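Local coordinates for choline binding protein PCPA (Streptococcus pneumoniae, PDB 4CP6) that is a surface vaccine antigen of pneumococcus, a choline-binding protein whose leucine-rich-repeat region probably serves in adhesion to host cells, at residues S351-L357 against S377-F383; L364-K370 against T388-T394. One frame throughout, in Å; residues are numbered along the deposited sequence.

Contact 1 of 2, residues S351-L357 against S377-F383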
ATOM      1  N   SER A 351     -21.644   1.690 -23.443  1.00 15.32           N
ATOM      2  CA  SER A 351     -22.369   1.864 -22.199  1.00 15.48           C
ATOM      3  C   SER A 351     -21.425   2.573 -21.246  1.00 18.19           C
ATOM      4  O   SER A 351     -20.301   2.108 -21.033  1.00 18.89           O
ATOM      5  CB  SER A 351     -22.792   0.508 -21.650  1.00 18.93           C
ATOM      6  OG  SER A 351     -23.427   0.651 -20.392  1.00 27.77           O
ATOM      7  N   LEU A 352     -21.843   3.732 -20.741  1.00 13.86           N
ATOM      8  CA  LEU A 352     -21.012   4.490 -19.808  1.00 13.36           C
ATOM      9  C   LEU A 352     -21.592   4.362 -18.432  1.00 16.92           C
ATOM     10  O   LEU A 352     -22.773   4.680 -18.229  1.00 15.59           O
ATOM     11  CB  LEU A 352     -20.853   5.945 -20.217  1.00 13.75           C
ATOM     12  CG  LEU A 352     -20.333   6.194 -21.636  1.00 17.40           C
ATOM     13  CD1 LEU A 352     -20.201   7.668 -21.890  1.00 18.02           C
ATOM     14  CD2 LEU A 352     -18.971   5.531 -21.850  1.00 20.03           C
ATOM     15  N   PRO A 353     -20.802   3.843 -17.476  1.00 13.63           N
ATOM     16  CA  PRO A 353     -21.347   3.595 -16.143  1.00 12.65           C
ATOM     17  C   PRO A 353     -21.506   4.830 -15.284  1.00 13.28           C
ATOM     18  O   PRO A 353     -21.045   5.925 -15.633  1.00 12.31           O
ATOM     19  CB  PRO A 353     -20.331   2.625 -15.537  1.00 14.54           C
ATOM     20  CG  PRO A 353     -19.038   3.026 -16.154  1.00 18.68           C
ATOM     21  CD  PRO A 353     -19.380   3.442 -17.564  1.00 15.01           C
ATOM     22  N   SER A 354     -22.125   4.648 -14.111  1.00 12.47           N
ATOM     23  CA  SER A 354     -22.254   5.709 -13.147  1.00 11.17           C
ATOM     24  C   SER A 354     -20.862   6.116 -12.698  1.00 11.10           C
ATOM     25  O   SER A 354     -19.951   5.275 -12.616  1.00 11.97           O
ATOM     26  CB  SER A 354     -22.989   5.177 -11.918  1.00 13.49           C
ATOM     27  OG  SER A 354     -24.349   4.959 -12.258  1.00 15.73           O
ATOM     28  N   PHE A 355     -20.695   7.390 -12.354  1.00 10.73           N
ATOM     29  CA  PHE A 355     -19.459   7.914 -11.747  1.00 10.97           C
ATOM     30  C   PHE A 355     -18.232   7.788 -12.652  1.00 12.46           C
ATOM     31  O   PHE A 355     -17.095   7.697 -12.170  1.00 13.50           O
ATOM     32  CB  PHE A 355     -19.197   7.238 -10.380  1.00 13.29           C
ATOM     33  CG  PHE A 355     -20.380   7.326  -9.437  1.00 14.52           C
ATOM     34  CD1 PHE A 355     -20.890   8.556  -9.052  1.00 18.46           C
ATOM     35  CD2 PHE A 355     -21.005   6.177  -8.978  1.00 17.22           C
ATOM     36  CE1 PHE A 355     -21.979   8.639  -8.180  1.00 21.77           C
ATOM     37  CE2 PHE A 355     -22.108   6.258  -8.116  1.00 20.61           C
ATOM     38  CZ  PHE A 355     -22.576   7.488  -7.722  1.00 19.39           C
ATOM     39  N   PHE A 356     -18.441   7.838 -13.953  1.00 10.20           N
ATOM     40  CA  PHE A 356     -17.390   7.701 -14.951  1.00  9.56           C
ATOM     41  C   PHE A 356     -16.396   8.858 -14.956  1.00 11.61           C
ATOM     42  O   PHE A 356     -15.169   8.637 -14.941  1.00 10.55           O
ATOM     43  CB  PHE A 356     -18.074   7.558 -16.299  1.00 10.91           C
ATOM     44  CG  PHE A 356     -17.200   7.317 -17.497  1.00 11.05           C
ATOM     45  CD1 PHE A 356     -16.531   6.106 -17.659  1.00 11.80           C
ATOM     46  CD2 PHE A 356     -17.145   8.249 -18.533  1.00 11.72           C
ATOM     47  CE1 PHE A 356     -15.780   5.849 -18.819  1.00 12.56           C
ATOM     48  CE2 PHE A 356     -16.400   7.992 -19.688  1.00 13.68           C
ATOM     49  CZ  PHE A 356     -15.736   6.787 -19.819  1.00 12.94           C
ATOM     50  N   LEU A 357     -16.913  10.112 -14.936  1.00  9.86           N
ATOM     51  CA  LEU A 357     -16.047  11.281 -15.037  1.00  9.63           C
ATOM     52  C   LEU A 357     -16.583  12.361 -14.124  1.00 10.98           C
ATOM     53  O   LEU A 357     -17.777  12.691 -14.190  1.00 11.36           O
ATOM     54  CB  LEU A 357     -15.981  11.697 -16.496  1.00  9.84           C
ATOM     55  CG  LEU A 357     -15.142  12.918 -16.796  1.00 11.60           C
ATOM     56  CD1 LEU A 357     -13.651  12.691 -16.423  1.00 11.33           C
ATOM     57  CD2 LEU A 357     -15.263  13.311 -18.239  1.00 11.62           C
ATOM     58  N   SER A 377     -25.805   3.763 -24.142  1.00 15.47           N
ATOM     59  CA  SER A 377     -26.407   4.170 -22.889  1.00 15.92           C
ATOM     60  C   SER A 377     -25.483   4.971 -21.972  1.00 16.73           C
ATOM     61  O   SER A 377     -24.265   4.738 -21.902  1.00 15.60           O
ATOM     62  CB  SER A 377     -26.979   2.957 -22.162  1.00 22.41           C
ATOM     63  OG  SER A 377     -25.952   2.096 -21.713  1.00 30.83           O
ATOM     64  N   VAL A 378     -26.104   5.892 -21.230  1.00 14.88           N
ATOM     65  CA  VAL A 378     -25.480   6.822 -20.283  1.00 14.24           C
ATOM     66  C   VAL A 378     -26.428   6.854 -19.083  1.00 16.72           C
ATOM     67  O   VAL A 378     -27.656   6.817 -19.271  1.00 17.79           O
ATOM     68  CB  VAL A 378     -25.401   8.243 -20.933  1.00 19.09           C
ATOM     69  CG1 VAL A 378     -24.863   9.296 -19.971  1.00 19.80           C
ATOM     70  CG2 VAL A 378     -24.555   8.215 -22.210  1.00 18.83           C
ATOM     71  N   LYS A 379     -25.883   6.978 -17.870  1.00 13.32           N
ATOM     72  CA  LYS A 379     -26.719   7.149 -16.681  1.00 13.10           C
ATOM     73  C   LYS A 379     -26.730   8.614 -16.317  1.00 13.82           C
ATOM     74  O   LYS A 379     -25.839   9.379 -16.739  1.00 12.40           O
ATOM     75  CB  LYS A 379     -26.179   6.327 -15.489  1.00 15.82           C
ATOM     76  CG  LYS A 379     -26.134   4.805 -15.720  1.00 23.13           C
ATOM     77  CD  LYS A 379     -27.526   4.193 -15.864  1.00 33.61           C
ATOM     78  CE  LYS A 379     -27.543   2.714 -15.550  1.00 56.74           C
ATOM     79  NZ  LYS A 379     -28.826   2.074 -15.955  1.00 64.05           N
ATOM     80  N   LYS A 380     -27.696   9.027 -15.480  1.00 12.23           N
ATOM     81  CA  LYS A 380     -27.747  10.426 -15.095  1.00 11.80           C
ATOM     82  C   LYS A 380     -26.552  10.866 -14.249  1.00 12.94           C
ATOM     83  O   LYS A 380     -26.250  12.058 -14.188  1.00 13.30           O
ATOM     84  CB  LYS A 380     -29.058  10.753 -14.395  1.00 14.47           C
ATOM     85  CG  LYS A 380     -30.169  10.859 -15.434  1.00 17.89           C
ATOM     86  CD  LYS A 380     -31.486  11.177 -14.805  1.00 16.96           C
ATOM     87  CE  LYS A 380     -32.566  11.280 -15.851  1.00 17.26           C
ATOM     88  NZ  LYS A 380     -33.904  11.185 -15.193  1.00 18.34           N
ATOM     89  N   ASP A 381     -25.845   9.901 -13.630  1.00 11.09           N
ATOM     90  CA  ASP A 381     -24.647  10.213 -12.858  1.00 11.57           C
ATOM     91  C   ASP A 381     -23.370   9.737 -13.533  1.00 12.54           C
ATOM     92  O   ASP A 381     -22.327   9.665 -12.877  1.00 12.72           O
ATOM     93  CB  ASP A 381     -24.760   9.705 -11.409  1.00 13.56           C
ATOM     94  CG  ASP A 381     -25.011   8.228 -11.308  1.00 14.51           C
ATOM     95  OD1 ASP A 381     -25.007   7.551 -12.351  1.00 16.34           O
ATOM     96  OD2 ASP A 381     -25.160   7.732 -10.171  1.00 19.15           O
ATOM     97  N   THR A 382     -23.413   9.418 -14.842  1.00 10.44           N
ATOM     98  CA  THR A 382     -22.183   9.065 -15.560  1.00 10.02           C
ATOM     99  C   THR A 382     -21.216  10.260 -15.522  1.00 11.27           C
ATOM    100  O   THR A 382     -20.025  10.096 -15.215  1.00 10.23           O
ATOM    101  CB  THR A 382     -22.532   8.697 -16.999  1.00 11.20           C
ATOM    102  OG1 THR A 382     -23.241   7.454 -16.996  1.00 11.72           O
ATOM    103  CG2 THR A 382     -21.297   8.573 -17.891  1.00 11.19           C
ATOM    104  N   PHE A 383     -21.727  11.445 -15.866  1.00 10.65           N
ATOM    105  CA  PHE A 383     -20.933  12.667 -15.922  1.00 10.24           C
ATOM    106  C   PHE A 383     -21.337  13.651 -14.852  1.00 12.37           C
ATOM    107  O   PHE A 383     -22.538  13.885 -14.624  1.00 11.50           O
ATOM    108  CB  PHE A 383     -21.160  13.348 -17.293  1.00 11.03           C
ATOM    109  CG  PHE A 383     -20.635  12.543 -18.453  1.00 10.30           C
ATOM    110  CD1 PHE A 383     -19.270  12.452 -18.698  1.00 11.12           C
ATOM    111  CD2 PHE A 383     -21.508  11.901 -19.332  1.00 11.51           C
ATOM    112  CE1 PHE A 383     -18.785  11.690 -19.764  1.00 11.54           C
ATOM    113  CE2 PHE A 383     -21.021  11.189 -20.434  1.00 12.49           C
ATOM    114  CZ  PHE A 383     -19.664  11.089 -20.641  1.00 11.44           C
TER
HETATM  115  O   HOH W   1     -19.943  11.233 -12.370  1.00 14.88           O
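S377 O accepts the backbone N-H of L352 in a nearly straight bond, L352 N to S377 O 2.9 Å with 167° at the hydrogen. It belongs to a short parallel pairing, in which the side chains of S351 and S377 emerge on the same face. V378 sends its methyls to the other face, CG2 loosely toward L352 CD1, and packs there on V401 and L402 of helix 396-405. K379 lays its CB and CG beside S354 OG and opens a type I turn that ends at T382; the facing strand runs into a type II turn from P353 to F356. The two segments hold matching places in successive coils of the leucine-rich-repeat solenoid, S351 and S377 being 26 residues apart, although their turns differ in type.

D381 faces S354 and F355 with both its carboxylate and its carbonyl. With CG between the backbone N and the carbonyl carbon (chi1 57°), its carboxylate takes the hydroxyl proton of S354, OG to OD1 2.7 Å, on the syn side. OD2 lies over one face of the F355 ring, 3.6 Å from CZ, with carboxylate and ring planes 48° apart; F355 also stacks on H332. D381 O receives the N-H of F355, N to O 2.8 Å, the donor standing above the carbonyl plane.

T382 OG1 accepts the N-H of K379 from its own turn and faces two carbonyls, P353 O at 3.0 Å and L352 O at 3.1 Å, either of which its one proton could serve. CG2 rests against the CB atoms of L352 and F356, while T382 O takes the backbone N-H of L357, nearly end-on to the carbonyl. F383 then turns its ring back into the core. Its CZ meets L352 CD1 at 3.7 Å, its CE1 approaches the edge of the F356 ring, and its CD1 touches L357 CB.

Contact 2 of 2, residues L364-K370 against T388-T394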
ATOM      1  N   LEU A 364     -11.072  20.895 -19.166  1.00 12.97           N
ATOM      2  CA  LEU A 364     -11.718  19.996 -20.091  1.00 12.66           C
ATOM      3  C   LEU A 364     -12.510  20.741 -21.114  1.00 14.05           C
ATOM      4  O   LEU A 364     -13.514  21.375 -20.772  1.00 14.92           O
ATOM      5  CB  LEU A 364     -12.555  18.913 -19.359  1.00 12.24           C
ATOM      6  CG  LEU A 364     -13.124  17.789 -20.221  1.00 13.21           C
ATOM      7  CD1 LEU A 364     -12.040  17.064 -21.038  1.00 12.76           C
ATOM      8  CD2 LEU A 364     -13.905  16.795 -19.358  1.00 13.59           C
ATOM      9  N   LYS A 365     -12.087  20.637 -22.362  1.00 13.31           N
ATOM     10  CA  LYS A 365     -12.741  21.331 -23.465  1.00 12.55           C
ATOM     11  C   LYS A 365     -13.661  20.432 -24.243  1.00 13.06           C
ATOM     12  O   LYS A 365     -14.708  20.871 -24.728  1.00 12.96           O
ATOM     13  CB  LYS A 365     -11.605  21.851 -24.386  1.00 14.93           C
ATOM     14  CG  LYS A 365     -11.961  22.307 -25.775  1.00 30.74           C
ATOM     15  CD  LYS A 365     -10.712  22.900 -26.445  1.00 42.82           C
ATOM     16  CE  LYS A 365     -10.056  21.952 -27.422  1.00 62.47           C
ATOM     17  NZ  LYS A 365      -9.229  22.677 -28.427  1.00 76.71           N
ATOM     18  N   GLU A 366     -13.279  19.150 -24.386  1.00 12.57           N
ATOM     19  CA  GLU A 366     -14.020  18.300 -25.301  1.00 12.47           C
ATOM     20  C   GLU A 366     -13.995  16.823 -24.937  1.00 12.88           C
ATOM     21  O   GLU A 366     -12.993  16.349 -24.402  1.00 12.08           O
ATOM     22  CB  GLU A 366     -13.438  18.457 -26.734  1.00 14.99           C
ATOM     23  CG  GLU A 366     -11.943  18.207 -26.825  1.00 23.70           C
ATOM     24  CD  GLU A 366     -11.264  18.473 -28.159  1.00 50.91           C
ATOM     25  OE1 GLU A 366     -11.968  18.786 -29.145  1.00 30.34           O
ATOM     26  OE2 GLU A 366     -10.024  18.313 -28.225  1.00 63.86           O
ATOM     27  N   ILE A 367     -15.095  16.130 -25.235  1.00 10.94           N
ATOM     28  CA  ILE A 367     -15.247  14.681 -25.090  1.00 10.32           C
ATOM     29  C   ILE A 367     -15.702  14.157 -26.443  1.00 13.27           C
ATOM     30  O   ILE A 367     -16.747  14.586 -26.962  1.00 12.55           O
ATOM     31  CB  ILE A 367     -16.235  14.296 -23.961  1.00 11.61           C
ATOM     32  CG1 ILE A 367     -15.762  14.794 -22.584  1.00 10.70           C
ATOM     33  CG2 ILE A 367     -16.454  12.780 -23.939  1.00 10.26           C
ATOM     34  CD1 ILE A 367     -16.824  14.668 -21.477  1.00 12.09           C
ATOM     35  N   HIS A 368     -14.931  13.221 -27.010  1.00 12.18           N
ATOM     36  CA  HIS A 368     -15.255  12.605 -28.292  1.00 12.53           C
ATOM     37  C   HIS A 368     -15.739  11.189 -28.044  1.00 13.80           C
ATOM     38  O   HIS A 368     -14.959  10.360 -27.529  1.00 13.57           O
ATOM     39  CB  HIS A 368     -14.035  12.606 -29.222  1.00 13.38           C
ATOM     40  CG  HIS A 368     -13.516  13.971 -29.536  1.00 15.89           C
ATOM     41  ND1 HIS A 368     -13.806  14.579 -30.747  1.00 17.51           N
ATOM     42  CD2 HIS A 368     -12.708  14.782 -28.818  1.00 18.62           C
ATOM     43  CE1 HIS A 368     -13.217  15.761 -30.706  1.00 17.11           C
ATOM     44  NE2 HIS A 368     -12.538  15.935 -29.568  1.00 18.48           N
ATOM     45  N   ILE A 369     -16.989  10.884 -28.388  1.00 13.02           N
ATOM     46  CA  ILE A 369     -17.587   9.565 -28.220  1.00 12.25           C
ATOM     47  C   ILE A 369     -17.570   8.915 -29.585  1.00 15.28           C
ATOM     48  O   ILE A 369     -18.284   9.371 -30.484  1.00 15.02           O
ATOM     49  CB  ILE A 369     -18.996   9.651 -27.627  1.00 13.95           C
ATOM     50  CG1 ILE A 369     -18.957  10.460 -26.287  1.00 13.64           C
ATOM     51  CG2 ILE A 369     -19.607   8.247 -27.477  1.00 14.30           C
ATOM     52  CD1 ILE A 369     -20.255  10.453 -25.462  1.00 16.42           C
ATOM     53  N   LYS A 370     -16.769   7.856 -29.758  1.00 13.69           N
ATOM     54  CA  LYS A 370     -16.628   7.247 -31.090  1.00 12.76           C
ATOM     55  C   LYS A 370     -17.636   6.172 -31.420  1.00 15.42           C
ATOM     56  O   LYS A 370     -17.760   5.818 -32.597  1.00 15.88           O
ATOM     57  CB  LYS A 370     -15.200   6.696 -31.237  1.00 16.52           C
ATOM     58  CG  LYS A 370     -14.134   7.779 -31.198  1.00 18.65           C
ATOM     59  CD  LYS A 370     -12.737   7.227 -31.424  1.00 28.31           C
ATOM     60  CE  LYS A 370     -12.352   7.022 -32.864  1.00 45.04           C
ATOM     61  NZ  LYS A 370     -11.115   6.196 -32.965  1.00 47.11           N
ATOM     62  N   THR A 388     -19.472  23.797 -19.855  1.00 12.06           N
ATOM     63  CA  THR A 388     -18.696  24.282 -21.007  1.00 12.30           C
ATOM     64  C   THR A 388     -18.045  23.166 -21.825  1.00 14.34           C
ATOM     65  O   THR A 388     -17.563  23.416 -22.933  1.00 15.44           O
ATOM     66  CB  THR A 388     -17.637  25.243 -20.529  1.00 14.77           C
ATOM     67  OG1 THR A 388     -16.925  24.627 -19.459  1.00 14.62           O
ATOM     68  CG2 THR A 388     -18.234  26.569 -20.087  1.00 15.80           C
ATOM     69  N   VAL A 389     -17.991  21.939 -21.292  1.00 12.56           N
ATOM     70  CA  VAL A 389     -17.385  20.851 -22.049  1.00 11.68           C
ATOM     71  C   VAL A 389     -18.243  20.586 -23.290  1.00 13.18           C
ATOM     72  O   VAL A 389     -19.469  20.512 -23.188  1.00 13.28           O
ATOM     73  CB  VAL A 389     -17.268  19.564 -21.186  1.00 13.25           C
ATOM     74  CG1 VAL A 389     -16.672  18.410 -22.004  1.00 11.75           C
ATOM     75  CG2 VAL A 389     -16.418  19.809 -19.937  1.00 13.17           C
ATOM     76  N   LYS A 390     -17.596  20.415 -24.446  1.00 11.61           N
ATOM     77  CA  LYS A 390     -18.274  20.114 -25.689  1.00 12.17           C
ATOM     78  C   LYS A 390     -18.228  18.627 -25.961  1.00 12.99           C
ATOM     79  O   LYS A 390     -17.164  18.002 -25.776  1.00 12.78           O
ATOM     80  CB  LYS A 390     -17.599  20.816 -26.872  1.00 12.46           C
ATOM     81  CG  LYS A 390     -17.142  22.224 -26.634  1.00 33.52           C
ATOM     82  CD  LYS A 390     -16.170  22.619 -27.703  1.00 51.09           C
ATOM     83  CE  LYS A 390     -15.208  23.598 -27.127  1.00 67.29           C
ATOM     84  NZ  LYS A 390     -15.718  24.992 -27.142  1.00 80.64           N
ATOM     85  N   PHE A 391     -19.330  18.067 -26.441  1.00 12.03           N
ATOM     86  CA  PHE A 391     -19.337  16.674 -26.864  1.00 11.72           C
ATOM     87  C   PHE A 391     -19.346  16.579 -28.360  1.00 14.43           C
ATOM     88  O   PHE A 391     -20.067  17.348 -29.030  1.00 14.43           O
ATOM     89  CB  PHE A 391     -20.560  15.930 -26.342  1.00 12.54           C
ATOM     90  CG  PHE A 391     -20.513  15.545 -24.881  1.00 12.14           C
ATOM     91  CD1 PHE A 391     -20.966  16.420 -23.900  1.00 13.19           C
ATOM     92  CD2 PHE A 391     -20.074  14.283 -24.494  1.00 11.79           C
ATOM     93  CE1 PHE A 391     -20.958  16.047 -22.551  1.00 12.88           C
ATOM     94  CE2 PHE A 391     -20.057  13.913 -23.142  1.00 12.91           C
ATOM     95  CZ  PHE A 391     -20.494  14.798 -22.180  1.00 11.77           C
ATOM     96  N   TYR A 392     -18.662  15.561 -28.898  1.00 13.20           N
ATOM     97  CA  TYR A 392     -18.618  15.250 -30.329  1.00 13.22           C
ATOM     98  C   TYR A 392     -19.127  13.814 -30.419  1.00 15.07           C
ATOM     99  O   TYR A 392     -18.534  12.895 -29.810  1.00 15.36           O
ATOM    100  CB  TYR A 392     -17.202  15.431 -30.915  1.00 14.34           C
ATOM    101  CG  TYR A 392     -16.643  16.837 -30.794  1.00 16.25           C
ATOM    102  CD1 TYR A 392     -16.069  17.282 -29.610  1.00 18.28           C
ATOM    103  CD2 TYR A 392     -16.717  17.739 -31.863  1.00 19.68           C
ATOM    104  CE1 TYR A 392     -15.579  18.586 -29.483  1.00 18.87           C
ATOM    105  CE2 TYR A 392     -16.217  19.041 -31.749  1.00 17.09           C
ATOM    106  CZ  TYR A 392     -15.652  19.462 -30.554  1.00 27.15           C
ATOM    107  OH  TYR A 392     -15.140  20.744 -30.416  1.00 28.40           O
ATOM    108  N   VAL A 393     -20.245  13.600 -31.120  1.00 13.28           N
ATOM    109  CA  VAL A 393     -20.890  12.285 -31.189  1.00 12.70           C
ATOM    110  C   VAL A 393     -21.154  11.884 -32.649  1.00 16.59           C
ATOM    111  O   VAL A 393     -21.049  12.731 -33.539  1.00 15.26           O
ATOM    112  CB  VAL A 393     -22.181  12.203 -30.338  1.00 15.24           C
ATOM    113  CG1 VAL A 393     -21.895  12.543 -28.870  1.00 14.70           C
ATOM    114  CG2 VAL A 393     -23.277  13.120 -30.887  1.00 15.00           C
ATOM    115  N   THR A 394     -21.513  10.613 -32.882  1.00 14.77           N
ATOM    116  CA  THR A 394     -21.671  10.110 -34.248  1.00 14.63           C
ATOM    117  C   THR A 394     -23.085  10.173 -34.762  1.00 18.98           C
ATOM    118  O   THR A 394     -23.274  10.022 -35.970  1.00 18.67           O
ATOM    119  CB  THR A 394     -21.145   8.656 -34.343  1.00 15.76           C
ATOM    120  OG1 THR A 394     -21.957   7.832 -33.516  1.00 16.75           O
ATOM    121  CG2 THR A 394     -19.669   8.541 -33.977  1.00 15.48           C
TER
HETATM  122  O   HOH W   2     -14.735  23.628 -20.719  1.00 21.89           O
HETATM  123  O   HOH W   3     -12.994  21.261 -28.805  1.00 46.65           O
HETATM  124  O   HOH W   4     -21.017   8.914 -30.558  1.00 14.86           O
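E366 OE1 and Y392 OH are bridged by a water that donates to OE1 at 2.7 Å and lies 2.7 Å from OH. OE1 also receives a weak bond from H368 NE2 at 2.9 Å, two strand positions along, and E366 CD sits in plane at the imidazole edge. OE2 has a weak partner in S342 OG. The carboxylate reaches this place with CG between the backbone N and the carbonyl carbon (chi1 54°) and the chain extended beyond. E366 CB lies at the edge of the Y392 ring, near its plane.

On the same face, H368 and Y392 lie side by side with their rings near parallel, 9° between planes and centroids 4.4 Å apart. They are slid so far that overlap is slight: H368 CE1 sits over the rim of the tyrosine ring, 3.4 Å from Y392 CD1.

Beneath, the backbones alternate as parallel strands do. I367 N gives to K390 O at 2.8 Å and I367 O takes the N-H of Y392; K365 O takes that of K390 before them, and I369 N-H gives to Y392 O after. The opposite face is apolar. I367 uses its longer branch twice, CG1 against V389 CG1 (3.8 Å) and, at its end, CD1 against F391 CE2 (3.7 Å); CG2 also lies beside that phenyl ring, and I369 CD1 reaches it too.

F391, V393 and I369 all meet L402, consistent with helix 396-405 capping the C-terminal end of the solenoid. The parallel sheet, built from one strand per coil and continued by strand 412-414, is the leucine-rich-repeat feature.

In the fold
The two contacts alternate along the chain: strand 366-369 leads to strand 377-378, which leads to strand 390-393. Contact 2 belongs to the five-strand parallel sheet, contact 1 to the separate two-strand pairing of 351-352 with 377-378. Their centres lie about 14 Å apart, and the apolar core between them is shared. F383 of contact 1 meets F391 of contact 2 edge-to-face, with F383 CZ 3.8 Å from F391 CE2, and L357 CD2 stands 3.8 Å from I367 CD1 and 3.9 Å from L364 CD2. Helix 396-405 touches V378 in contact 1 as well as I369, F391 and V393 in contact 2, and so packs against both.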